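Local coordinates for hypothetical protein (Legionella pneumophila subsp. pneumophila, PDB 4JX2) that is of unknown function but is probably secreted, and joins a large helical part to a small mixed beta sheet in a two-chain assembly, at residues Q100-A105 with L236-Q241; T111-I116 with I228-L233; V153-T158 with T177-I182; N161-V166 with P173-I178; N224-G229 with S420-N425. One frame throughout, in Å; residues are numbered along the deposited sequence.

Contact 1 of 5, residues Q100-A105 with L236-Q241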
# COMPACT_ATOMS: atom_id res chain seq x y z
N GLN A 100 21.65 9.24 2.22
CA GLN A 100 22.29 7.98 1.84
C GLN A 100 21.39 7.13 0.93
O GLN A 100 20.23 6.93 1.24
CB GLN A 100 22.64 7.19 3.12
CG GLN A 100 23.30 5.82 2.91
CD GLN A 100 24.76 5.85 2.58
OE1 GLN A 100 25.46 6.84 2.80
NE2 GLN A 100 25.28 4.73 2.10
N LEU A 101 21.96 6.56 -0.13
CA LEU A 101 21.27 5.63 -1.02
C LEU A 101 21.19 4.23 -0.38
O LEU A 101 22.22 3.65 -0.01
CB LEU A 101 21.97 5.59 -2.37
CG LEU A 101 21.53 6.68 -3.33
CD1 LEU A 101 22.63 7.02 -4.28
CD2 LEU A 101 20.26 6.28 -4.07
N MSE A 102 19.96 3.69 -0.25
CA MSE A 102 19.70 2.39 0.37
C MSE A 102 19.79 1.23 -0.65
O MSE A 102 19.77 0.05 -0.28
CB MSE A 102 18.33 2.42 1.10
CG MSE A 102 18.37 3.23 2.38
SE MSE A 102 19.65 2.47 3.71
CE MSE A 102 21.27 3.26 3.22
N ARG A 103 19.88 1.60 -1.93
CA ARG A 103 20.01 0.76 -3.13
C ARG A 103 20.53 1.65 -4.25
O ARG A 103 20.28 2.85 -4.23
CB ARG A 103 18.69 0.05 -3.54
CG ARG A 103 17.49 0.97 -3.72
CD ARG A 103 16.30 0.28 -4.37
NE ARG A 103 16.42 0.26 -5.82
CZ ARG A 103 16.57 -0.84 -6.54
NH1 ARG A 103 16.61 -2.04 -5.95
NH2 ARG A 103 16.67 -0.77 -7.86
N THR A 104 21.29 1.07 -5.19
CA THR A 104 21.87 1.73 -6.37
C THR A 104 22.89 2.83 -5.98
O THR A 104 23.04 3.83 -6.71
CB THR A 104 20.77 2.26 -7.36
OG1 THR A 104 20.12 3.43 -6.82
CG2 THR A 104 19.76 1.18 -7.77
N ALA A 105 23.61 2.63 -4.86
CA ALA A 105 24.68 3.56 -4.46
C ALA A 105 25.83 3.40 -5.45
O ALA A 105 26.29 2.27 -5.66
CB ALA A 105 25.15 3.29 -3.04
N LEU A 236 23.92 -6.72 3.60
CA LEU A 236 24.98 -6.44 4.55
C LEU A 236 25.69 -5.12 4.21
O LEU A 236 25.88 -4.31 5.11
CB LEU A 236 25.98 -7.61 4.59
CG LEU A 236 27.26 -7.47 5.44
CD1 LEU A 236 26.93 -7.19 6.93
CD2 LEU A 236 28.16 -8.71 5.30
N GLN A 237 26.03 -4.88 2.93
CA GLN A 237 26.75 -3.69 2.52
C GLN A 237 25.91 -2.43 2.72
O GLN A 237 26.38 -1.46 3.33
CB GLN A 237 27.24 -3.80 1.06
CG GLN A 237 27.90 -2.54 0.46
CD GLN A 237 29.17 -2.01 1.09
OE1 GLN A 237 29.50 -2.30 2.24
NE2 GLN A 237 29.91 -1.20 0.35
N SER A 238 24.68 -2.48 2.24
CA SER A 238 23.70 -1.40 2.28
C SER A 238 23.40 -1.00 3.75
O SER A 238 23.43 0.20 4.08
CB SER A 238 22.44 -1.84 1.54
OG SER A 238 21.34 -0.97 1.72
N MSE A 239 23.16 -2.00 4.61
CA MSE A 239 22.85 -1.76 6.02
C MSE A 239 24.09 -1.30 6.81
O MSE A 239 23.96 -0.42 7.67
CB MSE A 239 22.24 -3.00 6.66
CG MSE A 239 20.85 -3.33 6.13
SE MSE A 239 20.12 -4.92 6.98
CE MSE A 239 18.96 -5.59 5.57
N ASP A 240 25.29 -1.86 6.51
CA ASP A 240 26.51 -1.47 7.19
C ASP A 240 26.88 -0.02 6.86
O ASP A 240 27.30 0.72 7.75
CB ASP A 240 27.68 -2.41 6.82
CG ASP A 240 28.97 -2.04 7.52
OD1 ASP A 240 29.01 -2.10 8.75
OD2 ASP A 240 29.93 -1.63 6.82
N GLN A 241 26.75 0.38 5.57
CA GLN A 241 27.07 1.74 5.14
C GLN A 241 26.18 2.77 5.86
O GLN A 241 26.68 3.81 6.31
CB GLN A 241 26.96 1.87 3.63
CG GLN A 241 28.15 1.26 2.88
CD GLN A 241 29.48 1.91 3.14
OE1 GLN A 241 30.45 1.23 3.43
NE2 GLN A 241 29.57 3.23 3.01
O HOH W 1 23.87 1.96 1.78

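Contact 2 of 5, residues T111-I116 with I228-L233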
# COMPACT_ATOMS: atom_id res chain seq x y z
N THR A 111 25.86 -2.78 -7.83
CA THR A 111 25.77 -3.13 -9.25
C THR A 111 26.48 -4.45 -9.47
O THR A 111 25.88 -5.37 -10.03
CB THR A 111 26.34 -1.99 -10.09
OG1 THR A 111 25.56 -0.82 -9.85
CG2 THR A 111 26.36 -2.30 -11.59
N GLU A 112 27.72 -4.57 -8.95
CA GLU A 112 28.59 -5.74 -9.04
C GLU A 112 27.88 -7.00 -8.54
O GLU A 112 27.75 -7.97 -9.30
CB GLU A 112 29.90 -5.52 -8.25
CG GLU A 112 30.78 -4.39 -8.77
CD GLU A 112 30.54 -2.99 -8.22
OE1 GLU A 112 29.38 -2.66 -7.89
OE2 GLU A 112 31.51 -2.21 -8.18
N MSE A 113 27.38 -6.95 -7.29
CA MSE A 113 26.69 -8.04 -6.63
C MSE A 113 25.32 -8.34 -7.23
O MSE A 113 24.99 -9.51 -7.40
CB MSE A 113 26.56 -7.71 -5.15
CG MSE A 113 26.86 -8.87 -4.21
SE MSE A 113 28.45 -9.96 -4.48
CE MSE A 113 29.79 -8.62 -4.64
N THR A 114 24.53 -7.30 -7.57
CA THR A 114 23.18 -7.45 -8.14
C THR A 114 23.27 -8.10 -9.53
O THR A 114 22.44 -8.95 -9.83
CB THR A 114 22.44 -6.10 -8.16
OG1 THR A 114 22.34 -5.64 -6.81
CG2 THR A 114 21.06 -6.17 -8.76
N ALA A 115 24.28 -7.72 -10.35
CA ALA A 115 24.52 -8.26 -11.68
C ALA A 115 24.67 -9.78 -11.64
O ALA A 115 24.11 -10.47 -12.48
CB ALA A 115 25.78 -7.62 -12.29
N ILE A 116 25.39 -10.30 -10.63
CA ILE A 116 25.59 -11.75 -10.45
C ILE A 116 24.27 -12.42 -9.97
O ILE A 116 23.91 -13.47 -10.51
CB ILE A 116 26.81 -12.06 -9.51
CG1 ILE A 116 28.14 -11.50 -10.10
CG2 ILE A 116 26.94 -13.57 -9.16
CD1 ILE A 116 28.60 -12.06 -11.51
N ILE A 228 21.42 -16.55 -2.97
CA ILE A 228 21.25 -16.18 -1.56
C ILE A 228 22.51 -15.43 -1.06
O ILE A 228 22.38 -14.35 -0.48
CB ILE A 228 20.89 -17.39 -0.66
CG1 ILE A 228 19.62 -18.16 -1.17
CG2 ILE A 228 20.75 -16.98 0.81
CD1 ILE A 228 18.32 -17.28 -1.59
N GLY A 229 23.70 -15.98 -1.35
CA GLY A 229 24.97 -15.39 -0.93
C GLY A 229 25.14 -13.95 -1.39
O GLY A 229 25.46 -13.07 -0.59
N THR A 230 24.88 -13.70 -2.67
CA THR A 230 24.98 -12.38 -3.30
C THR A 230 23.95 -11.42 -2.72
O THR A 230 24.32 -10.28 -2.44
CB THR A 230 24.84 -12.47 -4.81
OG1 THR A 230 23.68 -13.24 -5.14
CG2 THR A 230 26.05 -13.05 -5.47
N PHE A 231 22.69 -11.86 -2.53
CA PHE A 231 21.64 -11.04 -1.94
C PHE A 231 22.03 -10.63 -0.50
O PHE A 231 21.87 -9.46 -0.11
CB PHE A 231 20.27 -11.77 -1.94
CG PHE A 231 19.51 -11.75 -3.25
CD1 PHE A 231 19.38 -10.58 -3.98
CD2 PHE A 231 18.87 -12.90 -3.71
CE1 PHE A 231 18.64 -10.57 -5.18
CE2 PHE A 231 18.17 -12.89 -4.93
CZ PHE A 231 18.04 -11.72 -5.64
N MSE A 232 22.57 -11.60 0.27
CA MSE A 232 23.07 -11.41 1.63
C MSE A 232 24.15 -10.33 1.69
O MSE A 232 24.15 -9.52 2.61
CB MSE A 232 23.66 -12.73 2.17
CG MSE A 232 22.63 -13.71 2.65
SE MSE A 232 21.71 -13.20 4.27
CE MSE A 232 20.52 -14.74 4.50
N LEU A 233 25.07 -10.32 0.73
CA LEU A 233 26.19 -9.37 0.75
C LEU A 233 25.73 -7.99 0.41
O LEU A 233 26.27 -7.02 0.96
CB LEU A 233 27.32 -9.80 -0.19
CG LEU A 233 28.07 -11.10 0.20
CD1 LEU A 233 28.92 -11.55 -0.94
CD2 LEU A 233 28.91 -10.93 1.46

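Contact 3 of 5, residues V153-T158 with T177-I182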
# COMPACT_ATOMS: atom_id res chain seq x y z
N VAL A 153 36.68 -12.42 -16.20
CA VAL A 153 38.03 -11.94 -16.44
C VAL A 153 38.34 -10.76 -15.49
O VAL A 153 39.37 -10.81 -14.81
CB VAL A 153 38.24 -11.60 -17.94
CG1 VAL A 153 39.59 -10.97 -18.20
CG2 VAL A 153 38.05 -12.84 -18.80
N ILE A 154 37.47 -9.73 -15.43
CA ILE A 154 37.70 -8.54 -14.60
C ILE A 154 37.77 -8.92 -13.08
O ILE A 154 38.60 -8.35 -12.35
CB ILE A 154 36.65 -7.42 -14.91
CG1 ILE A 154 37.24 -6.04 -14.76
CG2 ILE A 154 35.37 -7.54 -14.10
CD1 ILE A 154 37.87 -5.49 -16.02
N ASN A 155 36.95 -9.91 -12.65
CA ASN A 155 36.91 -10.44 -11.28
C ASN A 155 38.22 -11.17 -10.95
O ASN A 155 38.61 -11.21 -9.78
CB ASN A 155 35.71 -11.38 -11.08
CG ASN A 155 35.52 -11.85 -9.64
OD1 ASN A 155 35.01 -11.11 -8.79
ND2 ASN A 155 35.87 -13.09 -9.35
N ALA A 156 38.90 -11.71 -11.99
CA ALA A 156 40.17 -12.42 -11.82
C ALA A 156 41.39 -11.48 -11.84
O ALA A 156 42.49 -11.93 -11.53
CB ALA A 156 40.32 -13.49 -12.88
N GLN A 157 41.18 -10.18 -12.12
CA GLN A 157 42.30 -9.22 -12.22
C GLN A 157 43.05 -9.05 -10.91
O GLN A 157 42.47 -8.96 -9.83
CB GLN A 157 41.87 -7.84 -12.75
CG GLN A 157 41.96 -7.74 -14.27
CD GLN A 157 41.45 -6.45 -14.87
OE1 GLN A 157 41.15 -5.46 -14.18
NE2 GLN A 157 41.35 -6.42 -16.20
N THR A 158 44.37 -9.06 -11.04
CA THR A 158 45.31 -8.89 -9.94
C THR A 158 46.55 -8.19 -10.51
O THR A 158 46.99 -8.56 -11.61
CB THR A 158 45.57 -10.22 -9.21
OG1 THR A 158 46.30 -9.95 -8.02
CG2 THR A 158 46.26 -11.27 -10.08
N THR A 177 36.61 -15.78 -0.26
CA THR A 177 35.38 -16.54 -0.52
C THR A 177 34.51 -15.83 -1.56
O THR A 177 34.08 -16.49 -2.51
CB THR A 177 34.60 -16.74 0.79
OG1 THR A 177 35.49 -17.18 1.81
CG2 THR A 177 33.41 -17.70 0.63
N ILE A 178 34.27 -14.49 -1.40
CA ILE A 178 33.49 -13.68 -2.34
C ILE A 178 34.09 -13.77 -3.75
O ILE A 178 33.35 -13.99 -4.72
CB ILE A 178 33.37 -12.20 -1.87
CG1 ILE A 178 32.59 -12.12 -0.54
CG2 ILE A 178 32.70 -11.31 -2.95
CD1 ILE A 178 32.59 -10.80 0.07
N HIS A 179 35.43 -13.65 -3.86
CA HIS A 179 36.14 -13.74 -5.13
C HIS A 179 35.90 -15.09 -5.82
O HIS A 179 35.54 -15.11 -7.01
CB HIS A 179 37.64 -13.52 -4.94
CG HIS A 179 38.42 -13.81 -6.19
ND1 HIS A 179 39.02 -15.04 -6.40
CD2 HIS A 179 38.56 -13.06 -7.30
CE1 HIS A 179 39.54 -14.99 -7.61
NE2 HIS A 179 39.30 -13.81 -8.19
N ASN A 180 36.12 -16.20 -5.08
CA ASN A 180 35.95 -17.56 -5.59
C ASN A 180 34.53 -17.84 -6.02
O ASN A 180 34.31 -18.56 -7.00
CB ASN A 180 36.37 -18.57 -4.54
CG ASN A 180 37.83 -18.57 -4.23
OD1 ASN A 180 38.67 -18.13 -5.03
ND2 ASN A 180 38.17 -19.08 -3.08
N MSE A 181 33.57 -17.26 -5.28
CA MSE A 181 32.16 -17.42 -5.55
C MSE A 181 31.77 -16.75 -6.88
O MSE A 181 31.04 -17.38 -7.66
CB MSE A 181 31.34 -16.87 -4.40
CG MSE A 181 29.88 -17.14 -4.59
SE MSE A 181 28.82 -15.69 -4.02
CE MSE A 181 29.25 -14.52 -5.49
N ILE A 182 32.24 -15.51 -7.15
CA ILE A 182 31.91 -14.82 -8.41
C ILE A 182 32.58 -15.59 -9.57
O ILE A 182 31.96 -15.79 -10.62
CB ILE A 182 32.28 -13.31 -8.38
CG1 ILE A 182 31.36 -12.57 -7.39
CG2 ILE A 182 32.17 -12.67 -9.78
CD1 ILE A 182 31.99 -11.47 -6.69

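Contact 4 of 5, residues N161-V166 with P173-I178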
# COMPACT_ATOMS: atom_id res chain seq x y z
N ASN A 161 42.40 -5.62 -7.65
CA ASN A 161 41.10 -6.26 -7.88
C ASN A 161 39.99 -5.32 -7.40
O ASN A 161 40.18 -4.62 -6.40
CB ASN A 161 41.01 -7.60 -7.17
CG ASN A 161 39.83 -8.41 -7.60
OD1 ASN A 161 38.79 -8.44 -6.95
ND2 ASN A 161 39.96 -9.07 -8.73
N TRP A 162 38.85 -5.29 -8.10
CA TRP A 162 37.73 -4.41 -7.78
C TRP A 162 37.29 -4.58 -6.30
O TRP A 162 36.99 -3.58 -5.63
CB TRP A 162 36.56 -4.65 -8.75
CG TRP A 162 35.85 -5.96 -8.55
CD1 TRP A 162 36.21 -7.18 -9.04
CD2 TRP A 162 34.70 -6.19 -7.71
NE1 TRP A 162 35.35 -8.15 -8.58
CE2 TRP A 162 34.43 -7.58 -7.75
CE3 TRP A 162 33.89 -5.36 -6.92
CZ2 TRP A 162 33.34 -8.14 -7.06
CZ3 TRP A 162 32.85 -5.93 -6.19
CH2 TRP A 162 32.56 -7.30 -6.30
N LEU A 163 37.30 -5.83 -5.79
CA LEU A 163 36.92 -6.23 -4.43
C LEU A 163 37.85 -5.64 -3.35
O LEU A 163 37.40 -5.39 -2.23
CB LEU A 163 36.95 -7.76 -4.37
CG LEU A 163 36.03 -8.48 -3.43
CD1 LEU A 163 34.62 -8.00 -3.52
CD2 LEU A 163 36.08 -9.96 -3.69
N GLU A 164 39.12 -5.39 -3.69
CA GLU A 164 40.11 -4.78 -2.80
C GLU A 164 39.99 -3.24 -2.81
O GLU A 164 40.57 -2.58 -1.95
CB GLU A 164 41.53 -5.17 -3.26
CG GLU A 164 41.95 -6.61 -2.97
CD GLU A 164 43.25 -7.07 -3.61
OE1 GLU A 164 43.92 -6.27 -4.30
OE2 GLU A 164 43.59 -8.26 -3.41
N GLN A 165 39.29 -2.68 -3.80
CA GLN A 165 39.15 -1.24 -3.97
C GLN A 165 37.82 -0.67 -3.48
O GLN A 165 37.79 0.47 -3.02
CB GLN A 165 39.30 -0.88 -5.45
CG GLN A 165 40.71 -0.81 -5.98
CD GLN A 165 40.69 -0.45 -7.45
OE1 GLN A 165 41.27 -1.15 -8.29
NE2 GLN A 165 40.07 0.67 -7.82
N VAL A 166 36.73 -1.42 -3.66
CA VAL A 166 35.40 -1.01 -3.22
C VAL A 166 35.41 -0.78 -1.69
O VAL A 166 36.05 -1.55 -0.96
CB VAL A 166 34.32 -2.07 -3.65
CG1 VAL A 166 34.52 -3.43 -2.97
CG2 VAL A 166 32.90 -1.55 -3.45
N PRO A 173 36.14 -9.69 6.09
CA PRO A 173 36.43 -11.05 6.58
C PRO A 173 36.27 -12.19 5.55
O PRO A 173 36.82 -13.26 5.78
CB PRO A 173 35.39 -11.24 7.70
CG PRO A 173 35.02 -9.90 8.13
CD PRO A 173 35.07 -9.06 6.90
N HIS A 174 35.54 -11.97 4.44
CA HIS A 174 35.23 -13.01 3.46
C HIS A 174 35.67 -12.72 2.01
O HIS A 174 35.24 -13.42 1.10
CB HIS A 174 33.71 -13.26 3.47
CG HIS A 174 33.12 -13.24 4.85
ND1 HIS A 174 32.43 -12.13 5.34
CD2 HIS A 174 33.19 -14.18 5.82
CE1 HIS A 174 32.07 -12.44 6.57
NE2 HIS A 174 32.50 -13.67 6.91
N LEU A 175 36.54 -11.73 1.80
CA LEU A 175 37.00 -11.32 0.47
C LEU A 175 37.44 -12.47 -0.44
O LEU A 175 37.04 -12.47 -1.60
CB LEU A 175 38.12 -10.27 0.55
CG LEU A 175 37.71 -8.85 0.99
CD1 LEU A 175 38.85 -7.88 0.80
CD2 LEU A 175 36.43 -8.33 0.22
N THR A 176 38.22 -13.44 0.07
CA THR A 176 38.72 -14.58 -0.70
C THR A 176 37.53 -15.42 -1.19
O THR A 176 37.45 -15.70 -2.39
CB THR A 176 39.77 -15.38 0.11
OG1 THR A 176 41.02 -14.67 0.05
CG2 THR A 176 40.01 -16.80 -0.43
N THR A 177 36.61 -15.78 -0.26
CA THR A 177 35.38 -16.54 -0.52
C THR A 177 34.51 -15.83 -1.56
O THR A 177 34.08 -16.49 -2.51
CB THR A 177 34.60 -16.74 0.79
OG1 THR A 177 35.49 -17.18 1.81
CG2 THR A 177 33.41 -17.70 0.63
N ILE A 178 34.27 -14.49 -1.40
CA ILE A 178 33.49 -13.68 -2.34
C ILE A 178 34.09 -13.77 -3.75
O ILE A 178 33.35 -13.99 -4.72
CB ILE A 178 33.37 -12.20 -1.87
CG1 ILE A 178 32.59 -12.12 -0.54
CG2 ILE A 178 32.70 -11.31 -2.95
CD1 ILE A 178 32.59 -10.80 0.07

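Contact 5 of 5, residues N224-G229 with S420-N425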
# COMPACT_ATOMS: atom_id res chain seq x y z
N ASN A 224 21.29 -21.49 -6.84
CA ASN A 224 20.37 -21.05 -5.79
C ASN A 224 21.17 -20.48 -4.60
O ASN A 224 20.80 -19.44 -4.07
CB ASN A 224 19.52 -22.23 -5.34
CG ASN A 224 18.38 -22.69 -6.23
OD1 ASN A 224 17.75 -21.94 -6.97
ND2 ASN A 224 18.01 -23.94 -6.08
N ASN A 225 22.29 -21.15 -4.20
CA ASN A 225 23.17 -20.71 -3.10
C ASN A 225 23.91 -19.40 -3.47
O ASN A 225 24.07 -18.53 -2.61
CB ASN A 225 24.17 -21.79 -2.75
CG ASN A 225 23.61 -23.01 -2.06
OD1 ASN A 225 22.55 -23.56 -2.42
ND2 ASN A 225 24.36 -23.52 -1.10
N VAL A 226 24.31 -19.25 -4.74
CA VAL A 226 24.97 -18.04 -5.22
C VAL A 226 23.96 -16.88 -5.12
O VAL A 226 24.33 -15.80 -4.68
CB VAL A 226 25.56 -18.20 -6.66
CG1 VAL A 226 25.96 -16.87 -7.27
CG2 VAL A 226 26.74 -19.14 -6.64
N MSE A 227 22.68 -17.13 -5.47
CA MSE A 227 21.65 -16.10 -5.39
C MSE A 227 21.45 -15.63 -3.96
O MSE A 227 21.39 -14.43 -3.76
CB MSE A 227 20.34 -16.58 -5.99
CG MSE A 227 20.39 -16.52 -7.49
SE MSE A 227 18.70 -16.82 -8.29
CE MSE A 227 18.54 -18.83 -8.07
N ILE A 228 21.42 -16.55 -2.97
CA ILE A 228 21.25 -16.18 -1.56
C ILE A 228 22.51 -15.43 -1.06
O ILE A 228 22.38 -14.35 -0.48
CB ILE A 228 20.89 -17.39 -0.66
CG1 ILE A 228 19.62 -18.16 -1.17
CG2 ILE A 228 20.75 -16.98 0.81
CD1 ILE A 228 18.32 -17.28 -1.59
N GLY A 229 23.70 -15.98 -1.35
CA GLY A 229 24.97 -15.39 -0.93
C GLY A 229 25.14 -13.95 -1.39
O GLY A 229 25.46 -13.07 -0.59
N SER A 420 32.72 -27.29 1.74
CA SER A 420 32.90 -26.31 2.82
C SER A 420 32.84 -24.84 2.33
O SER A 420 32.43 -23.95 3.09
CB SER A 420 34.22 -26.56 3.54
OG SER A 420 35.27 -26.78 2.62
N THR A 421 33.25 -24.58 1.07
CA THR A 421 33.24 -23.24 0.48
C THR A 421 33.20 -23.36 -1.05
O THR A 421 33.22 -24.47 -1.58
CB THR A 421 34.46 -22.43 1.00
OG1 THR A 421 34.31 -21.05 0.65
CG2 THR A 421 35.79 -22.97 0.49
N TYR A 422 33.19 -22.23 -1.75
CA TYR A 422 33.25 -22.19 -3.21
C TYR A 422 34.65 -22.55 -3.71
O TYR A 422 35.63 -22.07 -3.13
CB TYR A 422 32.86 -20.80 -3.73
CG TYR A 422 31.41 -20.47 -3.48
CD1 TYR A 422 30.42 -20.88 -4.38
CD2 TYR A 422 31.01 -19.78 -2.34
CE1 TYR A 422 29.08 -20.60 -4.15
CE2 TYR A 422 29.67 -19.49 -2.10
CZ TYR A 422 28.70 -19.91 -3.00
OH TYR A 422 27.38 -19.64 -2.77
N PRO A 423 34.78 -23.35 -4.81
CA PRO A 423 36.11 -23.70 -5.34
C PRO A 423 36.90 -22.49 -5.85
O PRO A 423 36.30 -21.51 -6.27
CB PRO A 423 35.78 -24.64 -6.51
CG PRO A 423 34.44 -25.15 -6.20
CD PRO A 423 33.72 -24.00 -5.60
N ASN A 424 38.25 -22.59 -5.84
CA ASN A 424 39.19 -21.55 -6.27
C ASN A 424 39.50 -21.62 -7.78
O ASN A 424 39.35 -20.61 -8.47
CB ASN A 424 40.50 -21.62 -5.46
CG ASN A 424 41.14 -22.99 -5.41
OD1 ASN A 424 40.49 -24.03 -5.26
ND2 ASN A 424 42.45 -23.02 -5.55
N ASN A 425 39.94 -22.78 -8.28
CA ASN A 425 40.24 -22.90 -9.72
C ASN A 425 39.00 -23.41 -10.42
O ASN A 425 38.61 -24.58 -10.22
CB ASN A 425 41.50 -23.76 -10.01
CG ASN A 425 41.62 -25.11 -9.31
OD1 ASN A 425 40.77 -25.54 -8.51
ND2 ASN A 425 42.71 -25.82 -9.61

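Contact 1 of 5, residues Q100-A105 with L236-Q241
The end of edge strand 96-101 of the mixed sheet and the loop after it pack here against helix 223-247, with Q100 and M102 meeting S238 and Q241. One direct hydrogen bond carries the contact: S238 OG donates to M102 O over 2.7 Å. The hydroxyl comes from above the carbonyl plane, 39° out of it, and meets the C=O at 124°. With OG turned opposite the backbone N (chi1 170°), the serine hydroxyl projects off the helix toward the loop instead of folding back on its own turn. The selenomethionine chain of M102 bends at chi2 and chi3, and this brings its methyl CE to 3.8 Å from S238 O. That same helix carbonyl is gripped by a bridging water, which donates to S238 O at 2.9 Å and to L101 O at 3.0 Å. The water also accepts from Q100 NE2 at 3.1 Å, so a single molecule joins two backbone carbonyls and a side-chain amide. Beyond it, Q100 NE2 comes within 3.7 Å of Q241 CB, a plain packing touch. In the surroundings, Q100 pairs with L87 of strand 86-90, and M102 has a backbone bond to S85, just before that strand. M102 also lies against F262 of strand 257-262 and L242 of the same helix. Away from the sheet, helix 223-247 is covered by helix 386-398, with M239 packed on A393 and L396.

Contact 2 of 5, residues T111-I116 with I228-L233
Helix segments 111-116 and 228-233 run antiparallel at 157°, their axes 8.9 Å apart, and their CA atoms come nearest at M113 and T230. The side chains that fill the interface are M113 and I116 from one helix, T230 and L233 from the other. M113 lies across T230: its CG rests 3.4 Å from T230 O, and the bent chain then carries the selenium past the threonine, SE sitting 4.0 Å from T230 CG2 and 3.9 Å from L233 CD1. I116 meets T230 at about a right angle, methyl to methyl, CG2 to CG2 at 3.8 Å. The hydroxyl and the methyl of T230 do different jobs. A chi1 of 50° tucks OG1 between its backbone N and carbonyl carbon, back toward V226 O and M227 O, and leaves CG2 for the apolar seam. S117 OG also bonds that hydroxyl and M113 O, so a polar link runs beside the seam. The second subunit also covers helix 110-117: its W35, F34 and L37 lie on T111, E112 and I116. This close, nearly antiparallel pairing through a selenomethionine, branched aliphatic chains and a threonine methyl is ordinary helix-to-helix core packing, here inside the DUF5624 region.

Contact 3 of 5, residues V153-T158 with T177-I182
N155 reaches across with both ends of its amide, one to H179 and one to I182. ND2 donates to H179 O, an intrahelical carbonyl, at 3.1 Å with an N-H...O angle of 151°; the acceptor lies in the amide plane. OD1 faces the other way along helix 175-197, 3.4 Å from I182 CG2. The imidazole of H179 is turned nearly parallel to the amide, the two planes 9° apart, and its ring edge takes the backbone of the opposite segment: CD2 stands 3.1 Å from N155 O, which lies in the ring plane, and A156 CA approaches NE2 at 4.0 Å, again at the edge. The amide is aimed by its torsion, with CG opposite the backbone N (chi1 -174°), and its rotation is fixed from behind, since W162 NE1 bonds OD1 while ND2 is held by H179 O. N155 O is also tied down, accepting from N161 ND2. On the imidazole's far side, ND1 makes a weak bond to N180 OD1. An asparagine of helix 136-155 therefore stitches its own helix to the main chain of helix 175-197, a side-chain-to-backbone tie between two helices that follow each other with the short helix 162-165 between them.

Contact 4 of 5, residues N161-V166 with P173-I178
L163 packs against L175 and I178 at the start of helix 175-197. The apolar touches come first. L163 and L175 slide past each other in opposite directions, with L163 CG 3.7 Å from L175 CD2, while its methyl CD2 lies 3.4 Å from L175 O. That CD2 methyl and its twin CD1 both meet I178 CG2, at 3.7 Å and 3.9 Å. With CG opposite its backbone N (chi1 -151°), L163 sends both methyls out over the neighbouring helix. Its CD1 also lies over one face of the W162 indole, 3.5 Å above the plane and offset toward the rim.

The capping bonds belong to the 161-166 segment. N161 is the N-cap of the short, weakly bonded helix 162-165: its OD1 accepts from L163 N at 3.2 Å, the donor standing 37° out of the carbonyl plane. Its ND2 is engaged too, with Q157 O. W162 O then takes both Q165 N and V166 N, closing the turn. W162 also meets F34 of the second subunit edge-to-face.

No hydrogen bond crosses between the two segments. The contact between them is van der Waals packing of branched side chains, with one methyl on a backbone carbonyl, whereas the directional bonds shape the turn that presents L163. L163 takes part in both, its N in the cap and its methyls in the packing.

Contact 5 of 5, residues N224-G229 with S420-N425
Y422, from the irregular loop 420-425 near the C-terminus, slots its phenol against V226 and N225 on helix 223-247, a loop packed on the side of a helix. The apolar contact lies between Y422 CE1 and V226 CG2, 3.7 Å apart, the two side chains lying obliquely to one another. The hydroxyl continues the touch: Y422 OH stands 3.9 Å from N225 CB and 4.0 Å from V226 CG2. A chi1 of -67° sets the ring beside the tyrosine's own backbone N, and from there it projects toward the helix.

The polar side is different in kind. Y422 OH comes within 3.5 Å of N225 O, but the angle is poor and no hydrogen bond results; that carbonyl is already accepting from G229 N in the helix. The hydroxyl is bonded instead to G410 O, so the phenol lies between loop backbone and helix. N225 ND2 makes a weak bond to G414 O in the same loop region.

Other rings and side chains complete the setting: F415 meets the tyrosine ring edge-to-face, and M181 of helix 175-197 packs against it. V226 uses both methyls, CG2 on the tyrosine and CG1 on helix 110-117, where V226 CG1 sits 3.9 Å from I116 CG2.

In the fold
Helix 223-247 is the common spine: contacts 1, 2 and 5 sit along it, from the strand edge to the C-terminal loop, while contacts 3 and 4 share the early turns of helix 175-197, their centres about 8 Å apart. Contacts 2, 4 and 5 are buried and chiefly apolar, with no hydrogen bond across the segments. Contacts 1 and 3 are only partly buried and rely on polar bonds, through a serine and a water in one and an asparagine amide in the other. Contact 2 touches contacts 3, 4 and 5. Contacts 3 and 4 are nested inside the chain loop closed by contact 2.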